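Glucosamine kinase (Streptacidiphilus jiangxiensis, PDB 6HWJ) phosphorylates D-glucosamine with ATP, using magnesium as cofactor, giving D-glucosamine 6-phosphate, and acts more weakly on glucose. Local coordinates at residues Gln150-Leu155 against Ala232-Arg236; Ala191-Trp197 against His302-Arg308; Val297-Phe301 against Val315-Asn321. All blocks are in the same frame, centred on the assembly; numbering follows the deposited sequence.

Interaction 1 of 3, residues Gln150-Leu155 against Ala232-Arg236; sequences QRIAAL and ALAAR
L233 meets the facing helix mainly through one methyl. Its CD2 pokes between R151, A154 and L155 and meets L155 on two atoms, with CD2 of L233 3.7 Å from both CG and CD2 of L155. The two leucine side chains pass each other at a slant. R151 runs across the same methyl at about a right angle, its CD 4.0 Å from L233 CD2, so only the aliphatic part of the arginine is used here. Beside this cluster the CB of A232 backs onto L155 CD2 at 4.0 Å.

The helix of R151 and L155, residues 148-157, comes after the strand with K133, which is inferred to bind ATP. That position is consistent with the C-helix of the protein-kinase-like fold, and the 212-234 helix would then belong to the C-terminal lobe, so the contact would run between lobes.

R236, further along the chain, reaches back over A154: its CD lies 3.8 Å from A154 CB. The bend at chi3 (64°) turns its guanidinium away from this apolar run, toward D296, with which NH1 forms a salt bridge, although the side chain is poorly ordered. R151 is bent earlier, at chi2 (-69°), and its NE is hydrogen-bonded to the V297 carbonyl. NH1 of R151 makes a long, weak ion pair with the same D296, so the two arginines, with NH1 of R151 and NH1 of R236 5.1 Å apart, converge on one carboxylate. Q150 leads away from the contact, its NE2 donating to the carbonyl of P178.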
ATOM      1  N   GLN A 150      -9.032   0.108  -7.900  1.00 31.36           N
ATOM      2  CA  GLN A 150     -10.277  -0.415  -7.338  1.00 34.33           C
ATOM      3  C   GLN A 150     -10.437   0.004  -5.881  1.00 28.57           C
ATOM      4  O   GLN A 150     -11.548   0.273  -5.427  1.00 28.11           O
ATOM      5  CB  GLN A 150     -10.323  -1.934  -7.464  1.00 43.07           C
ATOM      6  CG  GLN A 150     -10.521  -2.429  -8.890  1.00 60.05           C
ATOM      7  CD  GLN A 150      -9.331  -2.144  -9.788  1.00 72.84           C
ATOM      8  OE1 GLN A 150      -8.182  -2.351  -9.398  1.00 75.60           O
ATOM      9  NE2 GLN A 150      -9.604  -1.660 -11.000  1.00 78.24           N
ATOM     10  N   ARG A 151      -9.336   0.050  -5.131  1.00 26.96           N
ATOM     11  CA  ARG A 151      -9.409   0.483  -3.738  1.00 25.36           C
ATOM     12  C   ARG A 151      -9.799   1.954  -3.636  1.00 26.65           C
ATOM     13  O   ARG A 151     -10.723   2.310  -2.892  1.00 24.82           O
ATOM     14  CB  ARG A 151      -8.064   0.246  -3.044  1.00 23.03           C
ATOM     15  CG  ARG A 151      -7.624  -1.221  -3.034  1.00 26.35           C
ATOM     16  CD  ARG A 151      -8.469  -2.101  -2.155  1.00 26.85           C
ATOM     17  NE  ARG A 151      -8.071  -3.504  -2.298  1.00 29.36           N
ATOM     18  CZ  ARG A 151      -8.419  -4.292  -3.318  1.00 28.59           C
ATOM     19  NH1 ARG A 151      -9.195  -3.845  -4.282  1.00 26.40           N
ATOM     20  NH2 ARG A 151      -7.991  -5.530  -3.369  1.00 32.40           N
ATOM     21  N   ILE A 152      -9.106   2.824  -4.380  1.00 25.93           N
ATOM     22  CA  ILE A 152      -9.371   4.254  -4.286  1.00 25.35           C
ATOM     23  C   ILE A 152     -10.793   4.569  -4.723  1.00 24.70           C
ATOM     24  O   ILE A 152     -11.510   5.330  -4.064  1.00 25.64           O
ATOM     25  CB  ILE A 152      -8.328   5.044  -5.109  1.00 27.76           C
ATOM     26  CG1 ILE A 152      -6.947   4.914  -4.452  1.00 29.99           C
ATOM     27  CG2 ILE A 152      -8.733   6.517  -5.184  1.00 28.75           C
ATOM     28  CD1 ILE A 152      -5.785   5.399  -5.302  1.00 31.65           C
ATOM     29  N   ALA A 153     -11.226   3.986  -5.852  1.00 27.19           N
ATOM     30  CA  ALA A 153     -12.590   4.224  -6.321  1.00 28.06           C
ATOM     31  C   ALA A 153     -13.628   3.735  -5.315  1.00 28.56           C
ATOM     32  O   ALA A 153     -14.615   4.432  -5.033  1.00 30.03           O
ATOM     33  CB  ALA A 153     -12.801   3.551  -7.682  1.00 26.59           C
ATOM     34  N   ALA A 154     -13.427   2.546  -4.749  1.00 28.37           N
ATOM     35  CA  ALA A 154     -14.379   2.042  -3.767  1.00 29.57           C
ATOM     36  C   ALA A 154     -14.464   2.969  -2.563  1.00 27.38           C
ATOM     37  O   ALA A 154     -15.558   3.234  -2.041  1.00 30.69           O
ATOM     38  CB  ALA A 154     -13.984   0.623  -3.326  1.00 33.17           C
ATOM     39  N   LEU A 155     -13.321   3.462  -2.095  1.00 24.54           N
ATOM     40  CA  LEU A 155     -13.314   4.369  -0.952  1.00 26.56           C
ATOM     41  C   LEU A 155     -14.051   5.672  -1.274  1.00 27.62           C
ATOM     42  O   LEU A 155     -14.911   6.120  -0.506  1.00 29.94           O
ATOM     43  CB  LEU A 155     -11.859   4.651  -0.540  1.00 27.79           C
ATOM     44  CG  LEU A 155     -11.141   3.419   0.031  1.00 28.05           C
ATOM     45  CD1 LEU A 155      -9.637   3.642   0.113  1.00 31.02           C
ATOM     46  CD2 LEU A 155     -11.708   3.096   1.398  1.00 29.62           C
ATOM     47  N   ALA A 232     -16.237   0.855   3.709  1.00 29.13           N
ATOM     48  CA  ALA A 232     -16.377   1.280   2.327  1.00 30.13           C
ATOM     49  C   ALA A 232     -15.899   0.200   1.368  1.00 31.18           C
ATOM     50  O   ALA A 232     -16.546  -0.058   0.349  1.00 31.40           O
ATOM     51  CB  ALA A 232     -15.579   2.576   2.079  1.00 29.65           C
ATOM     52  N   LEU A 233     -14.749  -0.416   1.655  1.00 28.70           N
ATOM     53  CA  LEU A 233     -14.235  -1.462   0.781  1.00 27.43           C
ATOM     54  C   LEU A 233     -15.175  -2.656   0.760  1.00 29.82           C
ATOM     55  O   LEU A 233     -15.384  -3.282  -0.290  1.00 33.71           O
ATOM     56  CB  LEU A 233     -12.834  -1.876   1.234  1.00 24.54           C
ATOM     57  CG  LEU A 233     -11.757  -0.802   1.189  1.00 25.60           C
ATOM     58  CD1 LEU A 233     -10.478  -1.317   1.798  1.00 27.83           C
ATOM     59  CD2 LEU A 233     -11.495  -0.265  -0.228  1.00 26.70           C
ATOM     60  N   ALA A 234     -15.772  -2.981   1.901  1.00 30.61           N
ATOM     61  CA  ALA A 234     -16.634  -4.153   1.983  1.00 34.35           C
ATOM     62  C   ALA A 234     -17.905  -3.986   1.162  1.00 37.20           C
ATOM     63  O   ALA A 234     -18.577  -4.986   0.877  1.00 33.26           O
ATOM     64  CB  ALA A 234     -16.999  -4.453   3.441  1.00 33.78           C
ATOM     65  N   ALA A 235     -18.249  -2.759   0.768  1.00 37.19           N
ATOM     66  CA  ALA A 235     -19.418  -2.548  -0.076  1.00 40.02           C
ATOM     67  C   ALA A 235     -19.272  -3.196  -1.448  1.00 38.90           C
ATOM     68  O   ALA A 235     -20.281  -3.457  -2.110  1.00 41.40           O
ATOM     69  CB  ALA A 235     -19.679  -1.049  -0.240  1.00 42.16           C
ATOM     70  N   ARG A 236     -18.046  -3.470  -1.891  1.00 36.70           N
ATOM     71  CA  ARG A 236     -17.834  -4.208  -3.128  1.00 43.34           C
ATOM     72  C   ARG A 236     -18.119  -5.697  -2.967  1.00 43.29           C
ATOM     73  O   ARG A 236     -18.102  -6.433  -3.961  1.00 43.39           O
ATOM     74  CB  ARG A 236     -16.404  -4.019  -3.630  1.00 55.76           C
ATOM     75  CG  ARG A 236     -16.123  -2.615  -4.173  1.00 71.24           C
ATOM     76  CD  ARG A 236     -14.914  -2.588  -5.106  1.00 86.60           C
ATOM     77  NE  ARG A 236     -15.124  -3.385  -6.313  1.00103.30           N
ATOM     78  CZ  ARG A 236     -14.649  -4.617  -6.502  1.00117.23           C
ATOM     79  NH1 ARG A 236     -13.921  -5.217  -5.568  1.00120.20           N
ATOM     80  NH2 ARG A 236     -14.906  -5.251  -7.637  1.00123.95           N
TER
HETATM   81  O   HOH W   1     -17.402   1.666  -1.675  1.00 32.25           O

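Interaction 2 of 3, residues Ala191-Trp197 against His302-Arg308; sequences ALDGWDW and HVGQILR. With MG (magnesium ion), chain C.
W197 is sandwiched, with G194 CA over one ring face and R308 CB over the other, 3.6 Å from the centroid of the W197 five-membered ring. The rest of R308 runs on over the indole until NH2 stands 3.4 Å from W197 CE3, guanidinium and ring planes 24° apart. At the W197 edge NE1 donates to I306 O (3.0 Å), a fairly straight bond of 161° lying near the ring plane but coming in above the plane of the carbonyl. W195 offers one face to V303, whose CG2 sits 3.8 Å from the centroid of the five-membered ring.

Just before the tryptophans the chain pairs antiparallel with 307-308: R308 N donates to L192 O at 3.0 Å, and D193 faces L307. D193, inferred to bind ATP, also N-caps the following helix through a weak bond from W195 N. Past V303 the chain brings Q305 OE1 to within 2.1 Å of a magnesium ion.

The short strand 192-193 thus edges a three-stranded sheet with 306-309 and 312-315. Helix 335-356 packs on W195 and V303, helix 212-234 on W197 and I306, while D201 of helix 194-207 takes the R308 guanidinium in a salt bridge.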
ATOM      1  N   ALA A 191       2.827  17.135   4.850  1.00 53.29           N
ATOM      2  CA  ALA A 191       2.324  15.921   5.480  1.00 46.00           C
ATOM      3  C   ALA A 191       3.460  14.930   5.710  1.00 40.51           C
ATOM      4  O   ALA A 191       4.219  14.612   4.790  1.00 44.43           O
ATOM      5  CB  ALA A 191       1.227  15.280   4.622  1.00 45.62           C
ATOM      6  N   LEU A 192       3.556  14.428   6.927  1.00 34.86           N
ATOM      7  CA  LEU A 192       4.524  13.409   7.301  1.00 33.05           C
ATOM      8  C   LEU A 192       3.817  12.079   7.519  1.00 26.86           C
ATOM      9  O   LEU A 192       2.618  12.026   7.815  1.00 26.26           O
ATOM     10  CB  LEU A 192       5.258  13.808   8.593  1.00 38.91           C
ATOM     11  CG  LEU A 192       6.032  15.124   8.533  1.00 44.40           C
ATOM     12  CD1 LEU A 192       6.481  15.553   9.925  1.00 46.59           C
ATOM     13  CD2 LEU A 192       7.225  14.992   7.595  1.00 47.26           C
ATOM     14  N   ASP A 193       4.573  10.996   7.398  1.00 27.50           N
ATOM     15  CA  ASP A 193       3.983   9.679   7.650  1.00 27.21           C
ATOM     16  C   ASP A 193       4.235   9.274   9.098  1.00 25.50           C
ATOM     17  O   ASP A 193       5.023   9.893   9.818  1.00 27.23           O
ATOM     18  CB  ASP A 193       4.514   8.627   6.661  1.00 29.63           C
ATOM     19  CG  ASP A 193       5.962   8.230   6.905  1.00 33.39           C
ATOM     20  OD1 ASP A 193       6.309   7.776   8.010  1.00 32.94           O
ATOM     21  OD2 ASP A 193       6.757   8.352   5.960  1.00 38.79           O
ATOM     22  N   GLY A 194       3.539   8.217   9.515  1.00 25.51           N
ATOM     23  CA  GLY A 194       3.484   7.837  10.909  1.00 26.94           C
ATOM     24  C   GLY A 194       4.821   7.459  11.501  1.00 27.15           C
ATOM     25  O   GLY A 194       5.020   7.581  12.711  1.00 28.72           O
ATOM     26  N   TRP A 195       5.751   6.983  10.681  1.00 25.42           N
ATOM     27  CA  TRP A 195       7.079   6.698  11.242  1.00 26.92           C
ATOM     28  C   TRP A 195       7.788   7.976  11.660  1.00 31.25           C
ATOM     29  O   TRP A 195       8.808   7.902  12.354  1.00 31.51           O
ATOM     30  CB  TRP A 195       7.904   5.877  10.245  1.00 30.64           C
ATOM     31  CG  TRP A 195       7.534   4.421  10.333  1.00 32.92           C
ATOM     32  CD1 TRP A 195       6.945   3.652   9.364  1.00 35.19           C
ATOM     33  CD2 TRP A 195       7.706   3.572  11.475  1.00 33.89           C
ATOM     34  NE1 TRP A 195       6.754   2.363   9.835  1.00 36.54           N
ATOM     35  CE2 TRP A 195       7.211   2.293  11.127  1.00 37.30           C
ATOM     36  CE3 TRP A 195       8.244   3.763  12.750  1.00 36.83           C
ATOM     37  CZ2 TRP A 195       7.233   1.225  12.014  1.00 36.75           C
ATOM     38  CZ3 TRP A 195       8.263   2.689  13.632  1.00 42.08           C
ATOM     39  CH2 TRP A 195       7.757   1.444  13.258  1.00 37.62           C
ATOM     40  N   ASP A 196       7.270   9.140  11.251  1.00 31.06           N
ATOM     41  CA  ASP A 196       7.672  10.416  11.825  1.00 30.73           C
ATOM     42  C   ASP A 196       6.734  10.839  12.964  1.00 28.43           C
ATOM     43  O   ASP A 196       7.181  11.010  14.099  1.00 28.95           O
ATOM     44  CB  ASP A 196       7.724  11.500  10.746  1.00 34.69           C
ATOM     45  CG  ASP A 196       8.859  11.286   9.766  1.00 45.74           C
ATOM     46  OD1 ASP A 196       9.995  11.042  10.224  1.00 50.26           O
ATOM     47  OD2 ASP A 196       8.616  11.344   8.543  1.00 47.98           O
ATOM     48  N   TRP A 197       5.434  10.993  12.674  1.00 26.70           N
ATOM     49  CA  TRP A 197       4.560  11.660  13.637  1.00 28.61           C
ATOM     50  C   TRP A 197       4.180  10.774  14.809  1.00 27.34           C
ATOM     51  O   TRP A 197       4.017  11.289  15.914  1.00 28.40           O
ATOM     52  CB  TRP A 197       3.282  12.202  12.978  1.00 26.19           C
ATOM     53  CG  TRP A 197       2.350  11.226  12.310  1.00 23.73           C
ATOM     54  CD1 TRP A 197       2.200  11.034  10.963  1.00 25.63           C
ATOM     55  CD2 TRP A 197       1.401  10.354  12.940  1.00 25.40           C
ATOM     56  NE1 TRP A 197       1.237  10.077  10.725  1.00 26.07           N
ATOM     57  CE2 TRP A 197       0.738   9.644  11.925  1.00 26.61           C
ATOM     58  CE3 TRP A 197       1.067  10.086  14.269  1.00 26.82           C
ATOM     59  CZ2 TRP A 197      -0.247   8.693  12.200  1.00 23.59           C
ATOM     60  CZ3 TRP A 197       0.104   9.137  14.531  1.00 26.53           C
ATOM     61  CH2 TRP A 197      -0.535   8.453  13.498  1.00 26.22           C
ATOM     62  N   HIS A 302       0.104  -0.060   7.883  1.00 24.22           N
ATOM     63  CA  HIS A 302       0.946   0.234   9.039  1.00 24.42           C
ATOM     64  C   HIS A 302       1.068   1.747   9.129  1.00 25.52           C
ATOM     65  O   HIS A 302       0.606   2.479   8.242  1.00 23.55           O
ATOM     66  CB  HIS A 302       2.313  -0.452   8.924  1.00 24.24           C
ATOM     67  CG  HIS A 302       3.079  -0.081   7.695  1.00 24.52           C
ATOM     68  ND1 HIS A 302       3.785   1.089   7.588  1.00 27.28           N
ATOM     69  CD2 HIS A 302       3.260  -0.737   6.520  1.00 26.63           C
ATOM     70  CE1 HIS A 302       4.370   1.146   6.400  1.00 27.68           C
ATOM     71  NE2 HIS A 302       4.062   0.049   5.729  1.00 25.04           N
ATOM     72  N   VAL A 303       1.702   2.221  10.208  1.00 26.56           N
ATOM     73  CA  VAL A 303       1.678   3.664  10.474  1.00 25.41           C
ATOM     74  C   VAL A 303       2.402   4.432   9.390  1.00 27.41           C
ATOM     75  O   VAL A 303       2.154   5.620   9.197  1.00 25.98           O
ATOM     76  CB  VAL A 303       2.286   4.008  11.857  1.00 32.76           C
ATOM     77  CG1 VAL A 303       1.553   3.292  12.954  1.00 35.68           C
ATOM     78  CG2 VAL A 303       3.787   3.707  11.874  1.00 33.75           C
ATOM     79  N   GLY A 304       3.347   3.794   8.694  1.00 28.95           N
ATOM     80  CA  GLY A 304       4.033   4.460   7.594  1.00 29.93           C
ATOM     81  C   GLY A 304       3.147   4.776   6.412  1.00 26.35           C
ATOM     82  O   GLY A 304       3.582   5.520   5.531  1.00 28.25           O
ATOM     83  N   GLN A 305       1.943   4.204   6.353  1.00 24.76           N
ATOM     84  CA  GLN A 305       1.008   4.460   5.269  1.00 23.30           C
ATOM     85  C   GLN A 305      -0.000   5.541   5.645  1.00 24.21           C
ATOM     86  O   GLN A 305      -0.945   5.783   4.891  1.00 24.72           O
ATOM     87  CB  GLN A 305       0.249   3.192   4.888  1.00 22.03           C
ATOM     88  CG  GLN A 305       1.108   1.938   4.707  1.00 24.13           C
ATOM     89  CD  GLN A 305       1.983   1.995   3.477  1.00 26.86           C
ATOM     90  OE1 GLN A 305       2.441   3.070   3.061  1.00 31.18           O
ATOM     91  NE2 GLN A 305       2.218   0.824   2.864  1.00 26.51           N
ATOM     92  N   ILE A 306       0.155   6.161   6.813  1.00 24.35           N
ATOM     93  CA  ILE A 306      -0.787   7.180   7.286  1.00 23.71           C
ATOM     94  C   ILE A 306      -0.068   8.517   7.339  1.00 25.06           C
ATOM     95  O   ILE A 306       0.874   8.698   8.127  1.00 28.27           O
ATOM     96  CB  ILE A 306      -1.380   6.831   8.664  1.00 24.08           C
ATOM     97  CG1 ILE A 306      -1.955   5.406   8.676  1.00 25.54           C
ATOM     98  CG2 ILE A 306      -2.458   7.863   9.027  1.00 28.18           C
ATOM     99  CD1 ILE A 306      -3.190   5.201   7.812  1.00 26.42           C
ATOM    100  N   LEU A 307      -0.530   9.460   6.526  1.00 22.85           N
ATOM    101  CA  LEU A 307      -0.074  10.835   6.590  1.00 26.54           C
ATOM    102  C   LEU A 307      -0.924  11.614   7.590  1.00 28.33           C
ATOM    103  O   LEU A 307      -2.131  11.387   7.693  1.00 31.56           O
ATOM    104  CB  LEU A 307      -0.163  11.481   5.217  1.00 29.66           C
ATOM    105  CG  LEU A 307       0.515  10.684   4.098  1.00 30.36           C
ATOM    106  CD1 LEU A 307       0.255  11.347   2.749  1.00 32.53           C
ATOM    107  CD2 LEU A 307       1.996  10.539   4.344  1.00 30.19           C
ATOM    108  N   ARG A 308      -0.285  12.528   8.333  1.00 27.54           N
ATOM    109  CA  ARG A 308      -0.988  13.389   9.274  1.00 27.86           C
ATOM    110  C   ARG A 308      -0.514  14.823   9.119  1.00 27.43           C
ATOM    111  O   ARG A 308       0.693  15.075   9.082  1.00 32.62           O
ATOM    112  CB  ARG A 308      -0.776  12.931  10.727  1.00 27.03           C
ATOM    113  CG  ARG A 308      -1.686  13.640  11.692  1.00 29.27           C
ATOM    114  CD  ARG A 308      -1.538  13.143  13.103  1.00 29.90           C
ATOM    115  NE  ARG A 308      -0.359  13.668  13.770  1.00 30.37           N
ATOM    116  CZ  ARG A 308      -0.015  13.363  15.020  1.00 31.73           C
ATOM    117  NH1 ARG A 308       1.076  13.879  15.548  1.00 33.27           N
ATOM    118  NH2 ARG A 308      -0.776  12.549  15.740  1.00 30.25           N
TER
HETATM  119 MG    MG C 501       4.052   3.256   1.755  1.00 37.98          MG
HETATM  120  O   HOH W   2       5.046   4.281   3.443  1.00 44.11           O
HETATM  121  O   HOH W   3       3.432   5.165   1.378  1.00 40.28           O
HETATM  122  O   HOH W   4       5.732   4.061   0.641  1.00 38.41           O

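Interaction 3 of 3, residues Val297-Phe301 against Val315-Asn321; sequences VHGDF and VVDFDGN. With MG (magnesium ion), chain F; MG (magnesium ion), chain C.
H298 is the packed heart of this contact. Its CG is anti to the backbone N (chi1 -177°), which brings CD2 of the imidazole against both V315 and F318. NE2 donates to V316 O at 2.9 Å in an almost straight bond (173°) lying in the imidazole plane. The other ring nitrogen, ND1, accepts from D300 N (3.1 Å), so both nitrogens are engaged and the ring's rotation is fixed. H298 CD2 presses over the face of F318, 3.4 Å from its CE1, and V315 CG2 closes on the same H298 CD2 at 3.6 Å before also meeting the edge of the F301 ring. Helix 212-234 backs this side through M229.

Toward the other end the packing gives way to water and metal. One water joins the carbonyls of H298 and D317 to G320 N. A second takes its place between D300 OD2 and G320 O and is itself a ligand of a magnesium ion, linking the carboxylate to the metal indirectly. D317 splits its carboxylate between two ions, with OD1 2.2 Å from one magnesium and OD2 2.2 Å from the other; three waters coordinate each ion, and Q305 OE1 also binds the one held by OD2.

D300 binds D-glucosamine, and D319 belongs to the second magnesium site, though in this conformer its OD2 stays 3.6 Å from the ion held by D317 OD1. The pairing of an H-G-D loop with a D-F-D-G segment resembles the catalytic and metal-binding loops of protein-kinase-like phosphotransferases.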
ATOM      1  N   VAL A 297      -8.967  -5.267   0.894  1.00 25.57           N
ATOM      2  CA  VAL A 297      -8.272  -4.699   2.035  1.00 26.06           C
ATOM      3  C   VAL A 297      -7.183  -3.746   1.532  1.00 25.92           C
ATOM      4  O   VAL A 297      -6.889  -3.677   0.344  1.00 24.71           O
ATOM      5  CB  VAL A 297      -7.655  -5.771   2.961  1.00 26.55           C
ATOM      6  CG1 VAL A 297      -8.739  -6.642   3.590  1.00 25.33           C
ATOM      7  CG2 VAL A 297      -6.641  -6.630   2.216  1.00 27.43           C
ATOM      8  N   HIS A 298      -6.597  -2.999   2.468  1.00 24.91           N
ATOM      9  CA  HIS A 298      -5.402  -2.218   2.160  1.00 25.06           C
ATOM     10  C   HIS A 298      -4.240  -3.142   1.817  1.00 26.49           C
ATOM     11  O   HIS A 298      -3.602  -3.000   0.762  1.00 27.39           O
ATOM     12  CB  HIS A 298      -5.033  -1.305   3.345  1.00 22.96           C
ATOM     13  CG  HIS A 298      -3.857  -0.419   3.079  1.00 24.65           C
ATOM     14  ND1 HIS A 298      -2.557  -0.888   3.058  1.00 24.24           N
ATOM     15  CD2 HIS A 298      -3.784   0.915   2.795  1.00 24.32           C
ATOM     16  CE1 HIS A 298      -1.734   0.113   2.773  1.00 28.39           C
ATOM     17  NE2 HIS A 298      -2.452   1.218   2.608  1.00 26.42           N
ATOM     18  N   GLY A 299      -3.930  -4.083   2.711  1.00 27.62           N
ATOM     19  CA  GLY A 299      -3.013  -5.163   2.402  1.00 31.11           C
ATOM     20  C   GLY A 299      -1.560  -4.897   2.732  1.00 30.57           C
ATOM     21  O   GLY A 299      -0.746  -5.823   2.641  1.00 35.45           O
ATOM     22  N   ASP A 300      -1.215  -3.676   3.108  1.00 27.86           N
ATOM     23  CA  ASP A 300       0.154  -3.347   3.509  1.00 27.45           C
ATOM     24  C   ASP A 300       0.057  -2.219   4.529  1.00 26.27           C
ATOM     25  O   ASP A 300       0.659  -1.151   4.380  1.00 24.44           O
ATOM     26  CB  ASP A 300       1.004  -2.975   2.297  1.00 30.77           C
ATOM     27  CG  ASP A 300       2.468  -2.754   2.649  1.00 32.23           C
ATOM     28  OD1 ASP A 300       2.947  -3.361   3.620  1.00 32.38           O
ATOM     29  OD2 ASP A 300       3.122  -1.954   1.947  1.00 32.95           O
ATOM     30  N   PHE A 301      -0.743  -2.450   5.568  1.00 28.04           N
ATOM     31  CA  PHE A 301      -1.286  -1.394   6.420  1.00 26.15           C
ATOM     32  C   PHE A 301      -0.426  -1.261   7.661  1.00 26.37           C
ATOM     33  O   PHE A 301      -0.253  -2.232   8.409  1.00 24.40           O
ATOM     34  CB  PHE A 301      -2.740  -1.734   6.766  1.00 27.35           C
ATOM     35  CG  PHE A 301      -3.545  -0.576   7.279  1.00 28.00           C
ATOM     36  CD1 PHE A 301      -3.678   0.587   6.540  1.00 25.50           C
ATOM     37  CD2 PHE A 301      -4.207  -0.672   8.481  1.00 28.48           C
ATOM     38  CE1 PHE A 301      -4.428   1.634   7.014  1.00 26.29           C
ATOM     39  CE2 PHE A 301      -4.959   0.390   8.957  1.00 28.29           C
ATOM     40  CZ  PHE A 301      -5.072   1.540   8.210  1.00 25.86           C
ATOM     41  N   VAL A 315      -4.715   7.971   4.501  1.00 23.95           N
ATOM     42  CA  VAL A 315      -4.067   6.695   4.197  1.00 23.36           C
ATOM     43  C   VAL A 315      -3.663   6.694   2.729  1.00 24.26           C
ATOM     44  O   VAL A 315      -4.373   7.242   1.862  1.00 23.48           O
ATOM     45  CB  VAL A 315      -4.976   5.506   4.548  1.00 25.04           C
ATOM     46  CG1 VAL A 315      -6.308   5.605   3.850  1.00 29.79           C
ATOM     47  CG2 VAL A 315      -4.264   4.169   4.159  1.00 27.40           C
ATOM     48  N   VAL A 316      -2.492   6.120   2.442  1.00 22.79           N
ATOM     49  CA  VAL A 316      -1.989   6.020   1.075  1.00 23.91           C
ATOM     50  C   VAL A 316      -1.457   4.610   0.840  1.00 23.90           C
ATOM     51  O   VAL A 316      -1.443   3.780   1.748  1.00 22.62           O
ATOM     52  CB  VAL A 316      -0.893   7.055   0.788  1.00 25.93           C
ATOM     53  CG1 VAL A 316      -1.424   8.456   0.966  1.00 28.69           C
ATOM     54  CG2 VAL A 316       0.283   6.840   1.721  1.00 27.07           C
ATOM     55  N   ASP A 317      -1.034   4.349  -0.408  1.00 28.06           N
ATOM     56  CA  ASP A 317      -0.292   3.131  -0.782  1.00 27.25           C
ATOM     57  C   ASP A 317      -1.205   1.908  -0.823  1.00 24.46           C
ATOM     58  O   ASP A 317      -1.165   1.065   0.076  1.00 27.08           O
ATOM     59  CB  ASP A 317       0.861   2.926   0.209  1.00 35.44           C
ATOM     60  CG  ASP A 317       1.962   2.010  -0.343  1.00 47.88           C
ATOM     61  OD1 ASP A 317       1.693   1.249  -1.292  1.00 53.02           O
ATOM     62  OD2 ASP A 317       3.098   2.067   0.196  1.00 52.78           O
ATOM     63  N   PHE A 318      -2.003   1.785  -1.887  1.00 24.12           N
ATOM     64  CA  PHE A 318      -2.976   0.714  -2.033  1.00 28.68           C
ATOM     65  C   PHE A 318      -2.577  -0.351  -3.063  1.00 29.89           C
ATOM     66  O   PHE A 318      -3.453  -1.050  -3.593  1.00 25.35           O
ATOM     67  CB  PHE A 318      -4.327   1.311  -2.405  1.00 31.05           C
ATOM     68  CG  PHE A 318      -5.052   1.934  -1.233  1.00 34.64           C
ATOM     69  CD1 PHE A 318      -5.757   1.145  -0.353  1.00 35.37           C
ATOM     70  CD2 PHE A 318      -5.008   3.299  -1.022  1.00 36.29           C
ATOM     71  CE1 PHE A 318      -6.421   1.703   0.724  1.00 36.57           C
ATOM     72  CE2 PHE A 318      -5.664   3.862   0.052  1.00 35.47           C
ATOM     73  CZ  PHE A 318      -6.371   3.064   0.921  1.00 36.73           C
ATOM     74  N   ASP A 319      -1.276  -0.500  -3.328  0.50 28.94           N
ATOM     75  CA  ASP A 319      -0.801  -1.472  -4.309  0.50 32.68           C
ATOM     76  C   ASP A 319      -0.834  -2.906  -3.799  0.50 28.48           C
ATOM     77  O   ASP A 319      -0.694  -3.836  -4.602  0.50 29.47           O
ATOM     78  CB  ASP A 319       0.640  -1.150  -4.718  0.50 38.75           C
ATOM     79  CG  ASP A 319       0.736   0.069  -5.593  0.50 40.28           C
ATOM     80  OD1 ASP A 319      -0.245   0.373  -6.301  0.50 40.79           O
ATOM     81  OD2 ASP A 319       1.798   0.724  -5.574  0.50 42.56           O
ATOM     82  N   GLY A 320      -0.988  -3.110  -2.496  1.00 28.61           N
ATOM     83  CA  GLY A 320      -1.007  -4.442  -1.922  1.00 31.83           C
ATOM     84  C   GLY A 320       0.300  -4.832  -1.250  1.00 33.41           C
ATOM     85  O   GLY A 320       1.290  -4.100  -1.239  1.00 32.54           O
ATOM     86  N   ASN A 321       0.289  -6.042  -0.696  1.00 38.93           N
ATOM     87  CA  ASN A 321       1.430  -6.551   0.069  1.00 39.41           C
ATOM     88  C   ASN A 321       2.591  -6.875  -0.860  1.00 39.72           C
ATOM     89  O   ASN A 321       2.465  -7.775  -1.703  1.00 36.42           O
ATOM     90  CB  ASN A 321       1.002  -7.787   0.848  1.00 45.96           C
ATOM     91  CG  ASN A 321       2.103  -8.325   1.733  1.00 52.26           C
ATOM     92  OD1 ASN A 321       3.190  -7.761   1.802  1.00 51.91           O
ATOM     93  ND2 ASN A 321       1.819  -9.426   2.427  1.00 58.42           N
TER
HETATM   94 MG    MG F 504       3.164  -0.027  -2.301  1.00 45.28          MG
HETATM   95 MG    MG C 501       4.052   3.256   1.755  1.00 37.98          MG
HETATM   96  O   HOH W   5      -1.371  -1.629  -0.146  1.00 25.83           O
HETATM   97  O   HOH W   6      -4.649  -3.092  -1.849  1.00 30.99           O
HETATM   98  O   HOH W   7       2.244  -1.316  -0.780  1.00 39.06           O
HETATM   99  O   HOH W   8       4.513   0.172  -0.661  1.00 40.00           O
HETATM  100  O   HOH W   2       5.046   4.281   3.443  1.00 44.11           O
HETATM  101  O   HOH W   3       3.432   5.165   1.378  1.00 40.28           O
HETATM  102  O   HOH W   4       5.732   4.061   0.641  1.00 38.41           O
HETATM  103  O   HOH W   9       4.278  -1.667  -2.181  1.00 50.48           O

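In the fold
Interactions 1 and 3 are in touch: F318 of 315-321 lies against L155 and R151, and V297 against L233. Interaction 3 joins interaction 2 as well, through Q305, whose NE2 donates to D300 O and whose OE1 binds the same magnesium as D317 OD2. Interactions 1 and 2 do not touch, their nearest atoms being about 10 Å apart. Interaction 1 is a mainly apolar, buried meeting of helices; interaction 2, partly buried, mixes sheet pairing with aromatic packing; interaction 3 is made almost wholly of loops, holding water and metal near the chain's centre. Helix 212-234 serves all three.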